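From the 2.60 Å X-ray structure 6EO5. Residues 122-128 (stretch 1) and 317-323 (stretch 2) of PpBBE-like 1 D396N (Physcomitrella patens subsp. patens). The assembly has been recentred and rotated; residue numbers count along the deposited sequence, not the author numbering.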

# COMPACT_ATOMS: atom_id res chain seq x y z
N LEU A 122 0.05 8.67 6.30
CA LEU A 122 1.48 8.40 6.46
C LEU A 122 2.27 9.68 6.74
O LEU A 122 3.19 9.67 7.57
CB LEU A 122 2.03 7.70 5.22
CG LEU A 122 1.52 6.29 4.92
CD1 LEU A 122 2.35 5.68 3.82
CD2 LEU A 122 1.49 5.40 6.16
N GLY A 123 1.93 10.77 6.07
CA GLY A 123 2.58 12.04 6.29
C GLY A 123 2.59 12.44 7.76
O GLY A 123 3.65 12.54 8.39
N PRO A 124 1.41 12.68 8.32
CA PRO A 124 1.34 12.99 9.76
C PRO A 124 1.95 11.92 10.65
O PRO A 124 2.51 12.25 11.71
CB PRO A 124 -0.17 13.14 10.01
CG PRO A 124 -0.69 13.61 8.68
CD PRO A 124 0.11 12.87 7.66
N LEU A 125 1.87 10.64 10.26
CA LEU A 125 2.44 9.60 11.10
C LEU A 125 3.97 9.69 11.14
O LEU A 125 4.59 9.47 12.19
CB LEU A 125 1.98 8.22 10.63
CG LEU A 125 2.51 7.04 11.44
CD1 LEU A 125 2.22 7.19 12.92
CD2 LEU A 125 1.96 5.71 10.92
N TYR A 126 4.60 10.02 10.00
CA TYR A 126 6.05 10.17 9.99
C TYR A 126 6.49 11.32 10.89
O TYR A 126 7.49 11.22 11.60
CB TYR A 126 6.56 10.43 8.57
CG TYR A 126 6.68 9.23 7.66
CD1 TYR A 126 7.47 8.14 8.01
CD2 TYR A 126 6.02 9.20 6.43
CE1 TYR A 126 7.58 7.05 7.16
CE2 TYR A 126 6.13 8.14 5.58
CZ TYR A 126 6.90 7.06 5.94
OH TYR A 126 6.98 5.99 5.08
N LEU A 127 5.75 12.43 10.84
CA LEU A 127 6.07 13.60 11.65
C LEU A 127 5.95 13.28 13.13
O LEU A 127 6.84 13.61 13.92
CB LEU A 127 5.14 14.75 11.26
CG LEU A 127 5.58 16.15 11.68
CD1 LEU A 127 7.08 16.31 11.49
CD2 LEU A 127 4.82 17.18 10.87
N ALA A 128 4.86 12.61 13.52
CA ALA A 128 4.68 12.25 14.93
C ALA A 128 5.80 11.35 15.42
O ALA A 128 6.32 11.54 16.53
CB ALA A 128 3.32 11.58 15.13
N ASN A 317 9.49 23.12 5.25
CA ASN A 317 9.10 23.01 6.65
C ASN A 317 8.53 21.63 6.93
O ASN A 317 7.57 21.22 6.27
CB ASN A 317 8.07 24.08 6.99
CG ASN A 317 7.62 24.03 8.45
OD1 ASN A 317 8.25 23.39 9.29
ND2 ASN A 317 6.53 24.72 8.74
N PRO A 318 9.08 20.88 7.90
CA PRO A 318 8.55 19.53 8.15
C PRO A 318 7.05 19.50 8.44
O PRO A 318 6.41 18.47 8.17
CB PRO A 318 9.37 19.06 9.36
CG PRO A 318 10.64 19.76 9.24
CD PRO A 318 10.33 21.11 8.64
N ASN A 319 6.47 20.59 8.94
CA ASN A 319 5.03 20.61 9.21
C ASN A 319 4.20 20.50 7.95
O ASN A 319 2.97 20.37 8.05
CB ASN A 319 4.63 21.87 9.96
CG ASN A 319 5.16 21.89 11.38
OD1 ASN A 319 4.95 20.95 12.15
ND2 ASN A 319 5.84 22.98 11.74
N GLN A 320 4.82 20.59 6.77
CA GLN A 320 4.07 20.36 5.54
C GLN A 320 3.45 18.98 5.54
O GLN A 320 2.34 18.80 5.02
CB GLN A 320 4.99 20.55 4.33
CG GLN A 320 4.37 20.22 3.02
CD GLN A 320 3.30 21.22 2.62
OE1 GLN A 320 3.60 22.30 2.13
NE2 GLN A 320 2.05 20.85 2.84
N LEU A 321 4.12 18.00 6.16
CA LEU A 321 3.64 16.63 6.18
C LEU A 321 2.28 16.48 6.87
O LEU A 321 1.68 15.41 6.76
CB LEU A 321 4.68 15.72 6.85
CG LEU A 321 6.03 15.60 6.15
CD1 LEU A 321 6.96 14.69 6.92
CD2 LEU A 321 5.86 15.07 4.74
N ASN A 322 1.80 17.51 7.57
CA ASN A 322 0.45 17.52 8.14
C ASN A 322 -0.61 17.98 7.15
O ASN A 322 -1.80 17.74 7.39
CB ASN A 322 0.37 18.45 9.35
CG ASN A 322 1.14 17.94 10.56
OD1 ASN A 322 1.14 16.74 10.87
ND2 ASN A 322 1.78 18.85 11.27
N ASN A 323 -0.21 18.65 6.07
CA ASN A 323 -1.14 19.30 5.15
C ASN A 323 -0.77 19.00 3.71
O ASN A 323 -0.76 19.90 2.86
CB ASN A 323 -1.17 20.81 5.35
CG ASN A 323 -1.63 21.20 6.73
OD1 ASN A 323 -2.83 21.19 7.02
ND2 ASN A 323 -0.69 21.56 7.60
O HOH W 1 1.99 14.69 12.67

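A helical segment, residues 122-128, packs against a short 3-10 segment from far along the same chain, and the two bury 320 Å² between them without one direct hydrogen bond. Each is held by its own backbone: Leu 127 N bonds to Gly 123 O (3.2 Å) in the helix, Leu 321 N to Pro 318 O (3.1 Å) in the tighter 3-10 turn. Leu 127 covers the most surface. Its CA-to-CB bond points toward the second stretch, and with chi1 t and chi2 p its methyls lie over the 3-10 turn. Leu 127 CD2 comes 3.4 Å from Pro 318 O, 3.5 Å from Asn 322 ND2 and 4.3 Å from Leu 321 CB, while Leu 127 CD1 meets Pro 318 CB at 4.2 Å. The leucine thus touches polar as well as apolar atoms, in van der Waals contact rather than bonding. Leu 321, the next largest contributor, also points toward its partner, but its closest approach is through the backbone. Its carbonyl reaches the helix at Gly 123 and Pro 124, with Leu 321 O 3.3 Å from Gly 123 C and 3.1 Å from Pro 124 CD. Glycine makes this possible: an ideal CB on Gly 123 would sit 2.6 Å from Leu 321 O, a clash, and without it the CA atoms of Gly 123 and Leu 321 come within 4.7 Å. Pro 124 N lies 3.2 Å from Leu 321 O but has no hydrogen to offer; Gly 123 CA makes a CA-H...O contact with the same oxygen at 3.5 Å. Asn 322 points away at CA-to-CB, yet its amide end comes nearer the helix. There water 1 supplies the polar link, donating to both Pro 124 O (2.7 Å) and Asn 322 OD1 (2.9 Å) and so joining two acceptors that could not bond to each other.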